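Local coordinates for molybdate-binding protein MolA (Haemophilus influenzae, PDB 3PSH) that binds molybdate or tungstate, but not sulfate or phosphate, in the periplasm and serves the MolBC ABC transporter in low-affinity molybdate import, at residues A[23-28]-A[278-283]. Numbering follows the deposited sequence.
Sequences VLQHQT and WGYPMP. With MOO (molybdate ion), chain B.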
ATOM      1  N   VAL A  23      -0.903   5.095 -15.502  1.00 11.42           N
ATOM      2  CA  VAL A  23      -0.609   4.312 -14.304  1.00 11.70           C
ATOM      3  C   VAL A  23      -1.905   3.730 -13.727  1.00 12.29           C
ATOM      4  O   VAL A  23      -2.687   4.464 -13.129  1.00 14.77           O
ATOM      5  CB  VAL A  23       0.137   5.182 -13.196  1.00 11.46           C
ATOM      6  CG1 VAL A  23       0.355   4.253 -11.998  1.00 11.73           C
ATOM      7  CG2 VAL A  23       1.476   5.666 -13.791  1.00 11.89           C
ATOM      8  N   LEU A  24      -2.136   2.437 -14.021  1.00 12.20           N
ATOM      9  CA  LEU A  24      -3.430   1.783 -13.660  1.00 10.16           C
ATOM     10  C   LEU A  24      -3.422   1.032 -12.325  1.00  9.88           C
ATOM     11  O   LEU A  24      -4.000  -0.059 -12.188  1.00 11.41           O
ATOM     12  CB  LEU A  24      -3.958   0.897 -14.844  1.00 10.93           C
ATOM     13  CG  LEU A  24      -4.155   1.672 -16.236  1.00  9.59           C
ATOM     14  CD1 LEU A  24      -4.719   0.664 -17.228  1.00 11.51           C
ATOM     15  CD2 LEU A  24      -5.025   2.959 -16.077  1.00 12.78           C
ATOM     16  N   GLN A  25      -2.650   1.551 -11.387  1.00 13.50           N
ATOM     17  CA  GLN A  25      -2.480   0.922 -10.061  1.00 13.20           C
ATOM     18  C   GLN A  25      -2.172   2.081  -9.118  1.00 12.26           C
ATOM     19  O   GLN A  25      -1.239   2.875  -9.404  1.00 14.32           O
ATOM     20  CB  GLN A  25      -1.311  -0.072 -10.114  1.00 13.21           C
ATOM     21  CG  GLN A  25      -1.314  -0.982  -8.813  1.00 13.75           C
ATOM     22  CD  GLN A  25       0.027  -1.462  -8.391  1.00  9.80           C
ATOM     23  OE1 GLN A  25       0.212  -2.708  -8.228  1.00 15.74           O
ATOM     24  NE2 GLN A  25       0.995  -0.570  -8.269  1.00 11.52           N
ATOM     25  N   HIS A  26      -2.913   2.266  -7.979  1.00 12.67           N
ATOM     26  CA  HIS A  26      -2.698   3.305  -7.004  1.00 13.01           C
ATOM     27  C   HIS A  26      -1.369   3.212  -6.246  1.00 11.75           C
ATOM     28  O   HIS A  26      -0.758   4.204  -5.929  1.00 14.07           O
ATOM     29  CB  HIS A  26      -3.863   3.376  -5.978  1.00 12.26           C
ATOM     30  CG  HIS A  26      -4.217   2.049  -5.354  1.00 14.48           C
ATOM     31  ND1 HIS A  26      -4.691   0.983  -6.086  1.00 11.90           N
ATOM     32  CD2 HIS A  26      -4.243   1.642  -4.054  1.00 12.10           C
ATOM     33  CE1 HIS A  26      -4.974  -0.037  -5.284  1.00 15.96           C
ATOM     34  NE2 HIS A  26      -4.627   0.319  -4.057  1.00 10.79           N
ATOM     35  N   GLN A  27      -0.899   1.978  -6.063  1.00 12.51           N
ATOM     36  CA  GLN A  27       0.368   1.804  -5.319  1.00 12.23           C
ATOM     37  C   GLN A  27       1.513   2.384  -6.125  1.00 11.47           C
ATOM     38  O   GLN A  27       2.353   3.163  -5.626  1.00 13.18           O
ATOM     39  CB  GLN A  27       0.688   0.362  -4.978  1.00 12.25           C
ATOM     40  CG  GLN A  27      -0.450  -0.082  -3.984  1.00 11.42           C
ATOM     41  CD  GLN A  27      -1.521  -0.872  -4.633  1.00 13.38           C
ATOM     42  OE1 GLN A  27      -1.807  -0.768  -5.828  1.00 14.80           O
ATOM     43  NE2 GLN A  27      -2.183  -1.710  -3.786  1.00 13.24           N
ATOM     44  N   THR A  28       1.554   1.984  -7.399  1.00 13.84           N
ATOM     45  CA  THR A  28       2.618   2.567  -8.238  1.00 14.13           C
ATOM     46  C   THR A  28       2.401   4.114  -8.373  1.00 13.50           C
ATOM     47  O   THR A  28       3.379   4.851  -8.372  1.00 13.84           O
ATOM     48  CB  THR A  28       2.537   1.985  -9.628  1.00 14.28           C
ATOM     49  OG1 THR A  28       2.975   0.618  -9.614  1.00 13.19           O
ATOM     50  CG2 THR A  28       3.383   2.798 -10.605  1.00 15.86           C
ATOM     51  N   TRP A 278      -2.029  -1.601   4.286  1.00 11.37           N
ATOM     52  CA  TRP A 278      -2.729  -1.986   3.070  1.00 11.27           C
ATOM     53  C   TRP A 278      -2.252  -3.409   2.717  1.00 12.50           C
ATOM     54  O   TRP A 278      -1.340  -3.976   3.300  1.00 13.70           O
ATOM     55  CB  TRP A 278      -2.234  -1.055   1.953  1.00 11.01           C
ATOM     56  CG  TRP A 278      -2.859   0.258   1.961  1.00 12.89           C
ATOM     57  CD1 TRP A 278      -3.765   0.789   2.951  1.00 11.60           C
ATOM     58  CD2 TRP A 278      -2.717   1.264   0.962  1.00 14.20           C
ATOM     59  NE1 TRP A 278      -4.150   2.059   2.568  1.00 14.76           N
ATOM     60  CE2 TRP A 278      -3.560   2.345   1.334  1.00 14.86           C
ATOM     61  CE3 TRP A 278      -2.025   1.324  -0.281  1.00 12.45           C
ATOM     62  CZ2 TRP A 278      -3.672   3.514   0.519  1.00 15.65           C
ATOM     63  CZ3 TRP A 278      -2.205   2.460  -1.099  1.00 12.38           C
ATOM     64  CH2 TRP A 278      -2.949   3.557  -0.662  1.00 13.75           C
ATOM     65  N   GLY A 279      -2.905  -4.020   1.740  1.00 12.17           N
ATOM     66  CA  GLY A 279      -2.438  -5.359   1.353  1.00 10.80           C
ATOM     67  C   GLY A 279      -1.076  -5.333   0.666  1.00 10.76           C
ATOM     68  O   GLY A 279      -0.377  -6.328   0.673  1.00 13.19           O
ATOM     69  N   TYR A 280      -0.697  -4.176   0.145  1.00 12.09           N
ATOM     70  CA  TYR A 280       0.645  -3.905  -0.454  1.00 11.91           C
ATOM     71  C   TYR A 280       1.478  -2.942   0.454  1.00 12.74           C
ATOM     72  O   TYR A 280       0.923  -1.890   0.888  1.00 14.53           O
ATOM     73  CB  TYR A 280       0.493  -3.198  -1.868  1.00 11.37           C
ATOM     74  CG  TYR A 280      -0.044  -4.111  -2.954  1.00 12.72           C
ATOM     75  CD1 TYR A 280       0.748  -4.484  -4.072  1.00 11.18           C
ATOM     76  CD2 TYR A 280      -1.367  -4.533  -2.898  1.00 10.60           C
ATOM     77  CE1 TYR A 280       0.225  -5.334  -5.097  1.00 12.76           C
ATOM     78  CE2 TYR A 280      -1.886  -5.398  -3.874  1.00 15.26           C
ATOM     79  CZ  TYR A 280      -1.088  -5.739  -4.985  1.00 15.00           C
ATOM     80  OH  TYR A 280      -1.683  -6.605  -5.927  1.00 16.72           O
ATOM     81  N   PRO A 281       2.826  -3.114   0.527  1.00 12.59           N
ATOM     82  CA  PRO A 281       3.651  -2.234   1.322  1.00 13.12           C
ATOM     83  C   PRO A 281       3.866  -0.899   0.543  1.00 12.50           C
ATOM     84  O   PRO A 281       4.068  -0.929  -0.692  1.00 14.80           O
ATOM     85  CB  PRO A 281       4.946  -2.990   1.393  1.00 11.61           C
ATOM     86  CG  PRO A 281       5.100  -3.758  -0.015  1.00 12.21           C
ATOM     87  CD  PRO A 281       3.638  -4.206  -0.138  1.00 12.15           C
ATOM     88  N   MET A 282       3.961   0.208   1.283  1.00 12.55           N
ATOM     89  CA  MET A 282       4.241   1.504   0.698  1.00 13.91           C
ATOM     90  C   MET A 282       5.312   2.102   1.557  1.00 14.17           C
ATOM     91  O   MET A 282       5.344   1.828   2.775  1.00 11.83           O
ATOM     92  CB  MET A 282       2.989   2.433   0.725  1.00 15.05           C
ATOM     93  CG  MET A 282       1.701   1.943   0.073  1.00 14.14           C
ATOM     94  SD  MET A 282       1.532   2.414  -1.730  1.00 15.30           S
ATOM     95  CE  MET A 282       3.098   1.887  -2.418  1.00 15.65           C
ATOM     96  N   PRO A 283       6.244   2.843   0.932  1.00 14.05           N
ATOM     97  CA  PRO A 283       7.428   3.231   1.667  1.00 13.84           C
ATOM     98  C   PRO A 283       7.089   4.031   2.897  1.00 14.70           C
ATOM     99  O   PRO A 283       7.792   3.866   3.914  1.00 14.45           O
ATOM    100  CB  PRO A 283       8.224   4.111   0.673  1.00 14.22           C
ATOM    101  CG  PRO A 283       7.177   4.459  -0.514  1.00 12.16           C
ATOM    102  CD  PRO A 283       6.213   3.298  -0.498  1.00 13.64           C
TER
HETATM  103 MO   MOO B   1      -4.380  -2.456  -1.178  1.00 33.20          MO
HETATM  104  O1  MOO B   1      -5.000  -2.763   0.366  1.00 14.90           O
HETATM  105  O2  MOO B   1      -4.761  -3.728  -2.274  1.00 20.52           O
HETATM  106  O3  MOO B   1      -2.685  -2.335  -1.099  1.00 16.87           O
HETATM  107  O4  MOO B   1      -4.914  -0.902  -1.607  1.00 14.46           O
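In the molybdate site of this periplasmic binding protein, the oxyanion lies between H26 and Q27, in the first turn of helix 26-34, and W278 to Y280 of the loop before helix 283-297. H26 suits its place because imidazole offers an N-H at its edge: NE2 donates to molybdate O4 at 2.8 Å, nearly straight (162°), with O4 in the ring plane. The same O4 lies over one face of the W278 indole, whose CZ3 meets H26 CD2 at 3.7 Å. The Q27 chain bends at chi2 and puts CD over one face of the Y280 ring, offset toward the rim, the amide tilted 47° to the ring. From there NE2 gives a hydrogen bond to O3, which also accepts one from the backbone N of Y280. The main-chain N of G279 donates to molybdate O1 almost linearly (176°). M282, an unbranched thioether bent at chi2 and chi3, lays CE 3.8 Å from Q27 CB. The Y280 hydroxyl is hydrogen-bonded to N92. Y196 and R243 complete the pocket, R243 also making a cation-pi contact with W278. R243 probably offsets part of the dianion's charge, while directed N-H and O-H groups spread over its oxygens share the binding.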